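Local coordinates for protein transcriptional regulator, MarR/EmrR family (Clostridium acetobutylicum, PDB 3JW4) that probably binds DNA as a dimeric transcription factor of the MarR family, through a winged helix-turn-helix domain, at residues B[47-60]-B[98-111]. Numbering follows the deposited sequence. Where two conformers were deposited one is given.
Sequences IGYIYENQESGIIQ and QKNIYVLPKGAALV. With GOL (glycerol), chain E.
Val103 CG2 lies between Ile50 and Tyr51 at the apolar centre of this contact, 3.6 Å from Ile50 CG2, where helix 41-53 of the winged helix-turn-helix domain packs against the second strand of the wing and the start of helix 105-126. The same methyl also meets the CG2 of Ile47. Segments 47-53 and 100-103 run nearly at right angles (103°), and along the strand Ile50 CD1 rests on Ile101 CG2 at 3.8 Å. At the helical end, the CG2 methyls of Ile47 and Val111 press together at 3.2 Å, tighter than usual for carbons, and the CE1 corner of the Tyr51 ring meets Ala108 CB.

Leaving helix 41-53, the chain turns at Gly57, where phi is positive, and runs beside the strand. There Ile101 N donates to Ile58 O (2.8 Å), in the carbonyl plane. Ile59 CG2 packs against Gln98 CG just before helix 60-64 begins. The other edge of strand 100-103 pairs antiparallel with strand 87-90 to form the wing.

A water is gripped three ways, donating to Gln54 O and Ile101 O and accepting from Ile58 N, and it sits above one face of the Tyr102 ring, offset toward its rim. Gln54 reaches to the near edge of the strand; its chain straightens after CG (chi2 -171°), which carries the amide past Tyr102 to the Val103 N-H. A glycerol, probably from crystallisation, accepts from Gln54 NE2 through O3, while Gln54 OE1 takes the Val103 N-H at 2.7 Å, nearly straight (168°).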
ATOM      1  N   ILE B  47      -0.702 -18.612   3.788  1.00 22.73           N
ATOM      2  CA  ILE B  47      -1.256 -19.962   3.627  1.00 22.58           C
ATOM      3  C   ILE B  47      -1.222 -20.415   2.155  1.00 20.77           C
ATOM      4  O   ILE B  47      -0.883 -21.548   1.876  1.00 18.33           O
ATOM      5  CB  ILE B  47      -2.696 -20.102   4.086  1.00 22.97           C
ATOM      6  CG1 ILE B  47      -2.875 -19.764   5.523  1.00 26.60           C
ATOM      7  CG2 ILE B  47      -3.121 -21.599   4.055  1.00 27.82           C
ATOM      8  CD1 ILE B  47      -4.327 -19.887   5.937  1.00 29.41           C
ATOM      9  N   GLY B  48      -1.646 -19.538   1.242  1.00 19.96           N
ATOM     10  CA  GLY B  48      -1.567 -19.800  -0.190  1.00 20.01           C
ATOM     11  C   GLY B  48      -0.160 -20.182  -0.642  1.00 19.89           C
ATOM     12  O   GLY B  48       0.018 -21.127  -1.391  1.00 20.44           O
ATOM     13  N   TYR B  49       0.836 -19.425  -0.208  1.00 20.25           N
ATOM     14  CA  TYR B  49       2.223 -19.672  -0.594  1.00 20.60           C
ATOM     15  C   TYR B  49       2.630 -21.050  -0.069  1.00 19.92           C
ATOM     16  O   TYR B  49       3.245 -21.846  -0.774  1.00 19.25           O
ATOM     17  CB  TYR B  49       3.154 -18.581  -0.015  1.00 21.72           C
ATOM     18  CG  TYR B  49       4.594 -18.767  -0.424  1.00 24.99           C
ATOM     19  CD1 TYR B  49       5.029 -18.357  -1.697  1.00 29.00           C
ATOM     20  CD2 TYR B  49       5.497 -19.426   0.398  1.00 27.33           C
ATOM     21  CE1 TYR B  49       6.349 -18.567  -2.121  1.00 32.37           C
ATOM     22  CE2 TYR B  49       6.841 -19.647  -0.019  1.00 31.69           C
ATOM     23  CZ  TYR B  49       7.247 -19.208  -1.277  1.00 33.13           C
ATOM     24  OH  TYR B  49       8.539 -19.395  -1.701  1.00 34.15           O
ATOM     25  N   ILE B  50       2.248 -21.355   1.168  1.00 19.27           N
ATOM     26  CA  ILE B  50       2.578 -22.643   1.727  1.00 18.75           C
ATOM     27  C   ILE B  50       1.903 -23.752   0.921  1.00 18.89           C
ATOM     28  O   ILE B  50       2.551 -24.695   0.511  1.00 17.40           O
ATOM     29  CB  ILE B  50       2.207 -22.780   3.194  1.00 19.19           C
ATOM     30  CG1 ILE B  50       2.948 -21.778   4.076  1.00 18.07           C
ATOM     31  CG2 ILE B  50       2.509 -24.170   3.665  1.00 17.70           C
ATOM     32  CD1 ILE B  50       2.331 -21.640   5.464  1.00 14.79           C
ATOM     33  N   TYR B  51       0.613 -23.622   0.665  1.00 19.09           N
ATOM     34  CA  TYR B  51      -0.111 -24.619  -0.104  1.00 19.88           C
ATOM     35  C   TYR B  51       0.549 -24.870  -1.484  1.00 20.15           C
ATOM     36  O   TYR B  51       0.725 -25.999  -1.887  1.00 18.08           O
ATOM     37  CB  TYR B  51      -1.561 -24.184  -0.305  1.00 21.37           C
ATOM     38  CG  TYR B  51      -2.453 -25.244  -0.926  1.00 23.74           C
ATOM     39  CD1 TYR B  51      -2.633 -26.447  -0.297  1.00 27.45           C
ATOM     40  CD2 TYR B  51      -3.117 -25.028  -2.129  1.00 29.41           C
ATOM     41  CE1 TYR B  51      -3.431 -27.420  -0.823  1.00 30.09           C
ATOM     42  CE2 TYR B  51      -3.942 -26.019  -2.679  1.00 31.73           C
ATOM     43  CZ  TYR B  51      -4.087 -27.222  -1.997  1.00 32.53           C
ATOM     44  OH  TYR B  51      -4.864 -28.267  -2.442  1.00 35.83           O
ATOM     45  N   GLU B  52       0.933 -23.801  -2.167  1.00 20.21           N
ATOM     46  CA  GLU B  52       1.524 -23.910  -3.509  1.00 21.43           C
ATOM     47  C   GLU B  52       2.916 -24.544  -3.533  1.00 20.21           C
ATOM     48  O   GLU B  52       3.242 -25.204  -4.477  1.00 19.55           O
ATOM     49  CB  GLU B  52       1.628 -22.529  -4.148  1.00 21.91           C
ATOM     50  CG  GLU B  52       0.304 -21.935  -4.478  1.00 27.41           C
ATOM     51  CD  GLU B  52      -0.034 -21.941  -5.970  1.00 34.08           C
ATOM     52  OE1 GLU B  52      -0.748 -20.992  -6.387  1.00 37.03           O
ATOM     53  OE2 GLU B  52       0.392 -22.877  -6.712  1.00 37.71           O
ATOM     54  N   ASN B  53       3.716 -24.351  -2.485  1.00 19.63           N
ATOM     55  CA  ASN B  53       5.121 -24.719  -2.511  1.00 19.42           C
ATOM     56  C   ASN B  53       5.514 -25.798  -1.530  1.00 18.74           C
ATOM     57  O   ASN B  53       6.684 -26.163  -1.476  1.00 18.89           O
ATOM     58  CB  ASN B  53       5.975 -23.477  -2.265  1.00 19.69           C
ATOM     59  CG  ASN B  53       5.773 -22.421  -3.329  1.00 22.38           C
ATOM     60  OD1 ASN B  53       6.279 -22.553  -4.439  1.00 27.24           O
ATOM     61  ND2 ASN B  53       5.030 -21.369  -3.001  1.00 23.95           N
ATOM     62  N   GLN B  54       4.558 -26.332  -0.768  1.00 17.72           N
ATOM     63  CA  GLN B  54       4.872 -27.275   0.306  1.00 16.70           C
ATOM     64  C   GLN B  54       5.604 -28.545  -0.165  1.00 16.66           C
ATOM     65  O   GLN B  54       6.392 -29.117   0.592  1.00 15.21           O
ATOM     66  CB  GLN B  54       3.617 -27.659   1.122  1.00 16.48           C
ATOM     67  CG  GLN B  54       2.514 -28.366   0.351  1.00 15.52           C
ATOM     68  CD  GLN B  54       1.209 -28.538   1.130  1.00 19.44           C
ATOM     69  OE1 GLN B  54       1.018 -27.967   2.175  1.00 19.83           O
ATOM     70  NE2 GLN B  54       0.290 -29.310   0.578  1.00 21.82           N
ATOM     71  N   GLU B  55       5.343 -29.001  -1.381  1.00 16.62           N
ATOM     72  CA  GLU B  55       5.991 -30.233  -1.888  0.50 16.86           C
ATOM     73  C   GLU B  55       7.461 -30.012  -2.253  1.00 16.92           C
ATOM     74  O   GLU B  55       8.224 -30.979  -2.415  1.00 16.13           O
ATOM     75  CB  GLU B  55       5.221 -30.825  -3.066  0.50 16.83           C
ATOM     76  CG  GLU B  55       3.968 -31.560  -2.623  0.50 17.93           C
ATOM     77  CD  GLU B  55       3.255 -32.276  -3.755  0.50 18.99           C
ATOM     78  OE1 GLU B  55       3.871 -32.534  -4.824  0.50 21.08           O
ATOM     79  OE2 GLU B  55       2.068 -32.582  -3.567  0.50 19.01           O
ATOM     80  N   SER B  56       7.839 -28.740  -2.388  1.00 17.63           N
ATOM     81  CA  SER B  56       9.235 -28.300  -2.537  1.00 19.09           C
ATOM     82  C   SER B  56      10.022 -28.269  -1.229  1.00 19.53           C
ATOM     83  O   SER B  56      11.277 -28.244  -1.241  1.00 18.50           O
ATOM     84  CB  SER B  56       9.272 -26.861  -3.038  1.00 19.68           C
ATOM     85  OG  SER B  56       8.948 -26.836  -4.398  1.00 25.38           O
ATOM     86  N   GLY B  57       9.304 -28.210  -0.109  1.00 19.71           N
ATOM     87  CA  GLY B  57       9.907 -28.166   1.206  1.00 20.17           C
ATOM     88  C   GLY B  57      10.005 -26.720   1.659  1.00 21.52           C
ATOM     89  O   GLY B  57      10.849 -25.995   1.181  1.00 20.48           O
ATOM     90  N   ILE B  58       9.131 -26.299   2.568  1.00 22.42           N
ATOM     91  CA  ILE B  58       9.143 -24.919   3.052  1.00 24.45           C
ATOM     92  C   ILE B  58       9.566 -24.929   4.510  1.00 25.15           C
ATOM     93  O   ILE B  58       8.963 -25.645   5.311  1.00 24.21           O
ATOM     94  CB  ILE B  58       7.735 -24.306   2.979  1.00 24.99           C
ATOM     95  CG1 ILE B  58       7.306 -24.107   1.537  1.00 26.07           C
ATOM     96  CG2 ILE B  58       7.682 -22.939   3.680  1.00 25.89           C
ATOM     97  CD1 ILE B  58       5.832 -23.967   1.467  1.00 27.89           C
ATOM     98  N   ILE B  59      10.594 -24.161   4.861  1.00 26.77           N
ATOM     99  CA  ILE B  59      10.919 -23.935   6.282  1.00 27.91           C
ATOM    100  C   ILE B  59      10.621 -22.492   6.705  1.00 28.73           C
ATOM    101  O   ILE B  59      10.367 -21.624   5.872  1.00 27.23           O
ATOM    102  CB  ILE B  59      12.376 -24.337   6.632  1.00 28.19           C
ATOM    103  CG1 ILE B  59      13.390 -23.413   5.956  1.00 27.97           C
ATOM    104  CG2 ILE B  59      12.633 -25.800   6.260  1.00 28.25           C
ATOM    105  CD1 ILE B  59      14.818 -23.666   6.392  1.00 27.62           C
ATOM    106  N   GLN B  60      10.617 -22.236   8.010  1.00 31.25           N
ATOM    107  CA  GLN B  60      10.228 -20.899   8.478  1.00 32.50           C
ATOM    108  C   GLN B  60      11.094 -19.814   7.847  1.00 33.94           C
ATOM    109  O   GLN B  60      10.578 -18.770   7.446  1.00 33.83           O
ATOM    110  CB  GLN B  60      10.232 -20.792  10.005  1.00 33.18           C
ATOM    111  CG  GLN B  60       9.773 -19.405  10.486  1.00 33.44           C
ATOM    112  CD  GLN B  60       9.558 -19.322  11.974  1.00 35.77           C
ATOM    113  OE1 GLN B  60       9.062 -20.265  12.597  1.00 39.50           O
ATOM    114  NE2 GLN B  60       9.904 -18.175  12.558  1.00 35.54           N
ATOM    115  N   GLN B  98      15.607 -29.586   9.883  1.00 29.59           N
ATOM    116  CA  GLN B  98      14.579 -28.542   9.922  1.00 29.83           C
ATOM    117  C   GLN B  98      13.206 -29.067   9.445  1.00 28.85           C
ATOM    118  O   GLN B  98      13.102 -29.689   8.397  1.00 29.10           O
ATOM    119  CB  GLN B  98      15.040 -27.366   9.059  1.00 30.18           C
ATOM    120  CG  GLN B  98      14.249 -26.086   9.233  1.00 31.09           C
ATOM    121  CD  GLN B  98      14.685 -25.218  10.419  1.00 32.87           C
ATOM    122  OE1 GLN B  98      15.822 -25.299  10.893  1.00 33.87           O
ATOM    123  NE2 GLN B  98      13.765 -24.356  10.886  1.00 33.42           N
ATOM    124  N   LYS B  99      12.164 -28.819  10.227  1.00 28.15           N
ATOM    125  CA  LYS B  99      10.810 -29.246   9.872  1.00 26.94           C
ATOM    126  C   LYS B  99      10.241 -28.479   8.677  1.00 25.16           C
ATOM    127  O   LYS B  99      10.533 -27.302   8.498  1.00 25.05           O
ATOM    128  CB  LYS B  99       9.876 -29.075  11.063  1.00 27.48           C
ATOM    129  CG  LYS B  99      10.101 -30.105  12.153  1.00 29.65           C
ATOM    130  CD  LYS B  99       9.234 -29.770  13.349  1.00 31.81           C
ATOM    131  CE  LYS B  99       9.359 -30.797  14.449  1.00 32.33           C
ATOM    132  NZ  LYS B  99       8.473 -30.424  15.571  1.00 33.13           N
ATOM    133  N   ASN B 100       9.423 -29.157   7.874  1.00 22.92           N
ATOM    134  CA  ASN B 100       8.775 -28.547   6.702  1.00 21.00           C
ATOM    135  C   ASN B 100       7.343 -28.179   7.083  1.00 20.53           C
ATOM    136  O   ASN B 100       6.683 -28.920   7.824  1.00 21.17           O
ATOM    137  CB  ASN B 100       8.734 -29.523   5.516  1.00 20.11           C
ATOM    138  CG  ASN B 100      10.094 -29.695   4.794  1.00 19.89           C
ATOM    139  OD1 ASN B 100      10.359 -30.753   4.298  1.00 20.33           O
ATOM    140  ND2 ASN B 100      10.912 -28.656   4.720  1.00 19.14           N
ATOM    141  N   ILE B 101       6.842 -27.089   6.518  1.00 18.43           N
ATOM    142  CA  ILE B 101       5.526 -26.579   6.835  1.00 17.60           C
ATOM    143  C   ILE B 101       4.538 -27.044   5.737  1.00 16.75           C
ATOM    144  O   ILE B 101       4.836 -26.930   4.517  1.00 17.39           O
ATOM    145  CB  ILE B 101       5.575 -25.025   6.966  1.00 17.44           C
ATOM    146  CG1 ILE B 101       6.609 -24.615   8.039  1.00 19.41           C
ATOM    147  CG2 ILE B 101       4.202 -24.461   7.264  1.00 15.95           C
ATOM    148  CD1 ILE B 101       6.995 -23.170   8.005  1.00 18.94           C
ATOM    149  N   TYR B 102       3.419 -27.627   6.155  1.00 14.61           N
ATOM    150  CA  TYR B 102       2.379 -28.058   5.233  1.00 14.37           C
ATOM    151  C   TYR B 102       1.027 -27.518   5.651  1.00 13.79           C
ATOM    152  O   TYR B 102       0.807 -27.259   6.805  1.00 12.49           O
ATOM    153  CB  TYR B 102       2.298 -29.573   5.195  1.00 14.65           C
ATOM    154  CG  TYR B 102       3.520 -30.221   4.617  1.00 17.16           C
ATOM    155  CD1 TYR B 102       4.624 -30.476   5.417  1.00 19.70           C
ATOM    156  CD2 TYR B 102       3.580 -30.571   3.283  1.00 19.38           C
ATOM    157  CE1 TYR B 102       5.755 -31.085   4.898  1.00 24.38           C
ATOM    158  CE2 TYR B 102       4.733 -31.167   2.747  1.00 24.32           C
ATOM    159  CZ  TYR B 102       5.804 -31.416   3.575  1.00 25.71           C
ATOM    160  OH  TYR B 102       6.945 -32.011   3.103  1.00 33.22           O
ATOM    161  N   VAL B 103       0.135 -27.339   4.692  1.00 13.50           N
ATOM    162  CA  VAL B 103      -1.236 -26.998   4.982  1.00 14.05           C
ATOM    163  C   VAL B 103      -1.989 -28.276   5.386  1.00 13.48           C
ATOM    164  O   VAL B 103      -1.760 -29.364   4.885  1.00 11.58           O
ATOM    165  CB  VAL B 103      -1.860 -26.278   3.785  1.00 14.63           C
ATOM    166  CG1 VAL B 103      -3.238 -25.888   4.047  1.00 16.69           C
ATOM    167  CG2 VAL B 103      -1.047 -24.972   3.526  1.00 15.01           C
ATOM    168  N   LEU B 104      -2.828 -28.165   6.387  1.00 13.00           N
ATOM    169  CA  LEU B 104      -3.707 -29.292   6.714  1.00 12.75           C
ATOM    170  C   LEU B 104      -5.004 -29.152   5.886  1.00 12.35           C
ATOM    171  O   LEU B 104      -5.256 -28.082   5.365  1.00 11.62           O
ATOM    172  CB  LEU B 104      -3.991 -29.240   8.211  1.00 12.99           C
ATOM    173  CG  LEU B 104      -2.862 -29.690   9.124  1.00 12.11           C
ATOM    174  CD1 LEU B 104      -3.117 -29.253  10.611  1.00 14.63           C
ATOM    175  CD2 LEU B 104      -2.696 -31.204   9.026  1.00 15.08           C
ATOM    176  N   PRO B 105      -5.867 -30.201   5.819  1.00 12.72           N
ATOM    177  CA  PRO B 105      -7.108 -30.031   5.046  1.00 12.43           C
ATOM    178  C   PRO B 105      -8.003 -28.835   5.414  1.00 12.21           C
ATOM    179  O   PRO B 105      -8.518 -28.135   4.513  1.00 10.90           O
ATOM    180  CB  PRO B 105      -7.838 -31.365   5.247  1.00 13.86           C
ATOM    181  CG  PRO B 105      -6.698 -32.368   5.394  1.00 13.46           C
ATOM    182  CD  PRO B 105      -5.580 -31.619   6.089  1.00 12.65           C
ATOM    183  N   LYS B 106      -8.161 -28.552   6.690  1.00 11.53           N
ATOM    184  CA  LYS B 106      -8.893 -27.352   7.080  1.00 13.40           C
ATOM    185  C   LYS B 106      -8.263 -26.067   6.465  1.00 13.20           C
ATOM    186  O   LYS B 106      -8.948 -25.115   6.077  1.00 13.01           O
ATOM    187  CB  LYS B 106      -8.896 -27.258   8.598  1.00 13.75           C
ATOM    188  CG  LYS B 106      -9.675 -26.094   9.211  1.00 15.21           C
ATOM    189  CD  LYS B 106      -9.533 -26.172  10.748  1.00 16.22           C
ATOM    190  CE  LYS B 106     -10.227 -25.090  11.452  1.00 18.04           C
ATOM    191  NZ  LYS B 106     -10.114 -25.285  12.917  1.00 16.11           N
ATOM    192  N   GLY B 107      -6.955 -26.065   6.372  1.00 14.12           N
ATOM    193  CA  GLY B 107      -6.225 -24.924   5.789  1.00 14.35           C
ATOM    194  C   GLY B 107      -6.361 -24.881   4.268  1.00 14.33           C
ATOM    195  O   GLY B 107      -6.501 -23.794   3.700  1.00 14.32           O
ATOM    196  N   ALA B 108      -6.352 -26.049   3.612  1.00 14.01           N
ATOM    197  CA  ALA B 108      -6.610 -26.112   2.161  1.00 13.91           C
ATOM    198  C   ALA B 108      -8.013 -25.565   1.827  1.00 13.65           C
ATOM    199  O   ALA B 108      -8.165 -24.785   0.887  1.00 13.60           O
ATOM    200  CB  ALA B 108      -6.387 -27.567   1.599  1.00 13.33           C
ATOM    201  N   ALA B 109      -9.030 -25.935   2.606  1.00 13.79           N
ATOM    202  CA  ALA B 109     -10.383 -25.368   2.445  1.00 13.98           C
ATOM    203  C   ALA B 109     -10.369 -23.836   2.619  1.00 15.24           C
ATOM    204  O   ALA B 109     -10.973 -23.114   1.826  1.00 15.61           O
ATOM    205  CB  ALA B 109     -11.396 -26.031   3.435  1.00 13.92           C
ATOM    206  N   LEU B 110      -9.632 -23.338   3.607  1.00 15.82           N
ATOM    207  CA  LEU B 110      -9.508 -21.895   3.844  1.00 17.55           C
ATOM    208  C   LEU B 110      -8.770 -21.139   2.706  1.00 17.65           C
ATOM    209  O   LEU B 110      -9.155 -20.024   2.374  1.00 17.23           O
ATOM    210  CB  LEU B 110      -8.781 -21.654   5.157  1.00 18.42           C
ATOM    211  CG  LEU B 110      -8.630 -20.256   5.751  1.00 20.37           C
ATOM    212  CD1 LEU B 110      -9.827 -19.881   6.504  1.00 21.89           C
ATOM    213  CD2 LEU B 110      -7.389 -20.216   6.661  1.00 22.47           C
ATOM    214  N   VAL B 111      -7.720 -21.743   2.134  1.00 17.61           N
ATOM    215  CA  VAL B 111      -7.018 -21.172   0.992  1.00 18.06           C
ATOM    216  C   VAL B 111      -8.032 -20.877  -0.117  1.00 17.34           C
ATOM    217  O   VAL B 111      -8.010 -19.833  -0.732  1.00 16.21           O
ATOM    218  CB  VAL B 111      -5.955 -22.150   0.435  1.00 18.78           C
ATOM    219  CG1 VAL B 111      -5.688 -21.869  -1.058  1.00 19.64           C
ATOM    220  CG2 VAL B 111      -4.655 -22.067   1.239  1.00 21.46           C
TER
HETATM  221  C1  GOL E 146      -5.216 -31.325   2.167  1.00 60.98           C
HETATM  222  O1  GOL E 146      -6.544 -31.510   1.710  1.00 60.89           O
HETATM  223  C2  GOL E 146      -4.325 -30.880   1.014  1.00 61.78           C
HETATM  224  O2  GOL E 146      -5.102 -30.203   0.028  1.00 62.87           O
HETATM  225  C3  GOL E 146      -3.189 -29.988   1.548  1.00 62.37           C
HETATM  226  O3  GOL E 146      -2.134 -30.720   2.146  1.00 61.41           O
HETATM  227  O   HOH W   1       7.040 -27.912   3.163  1.00 14.06           O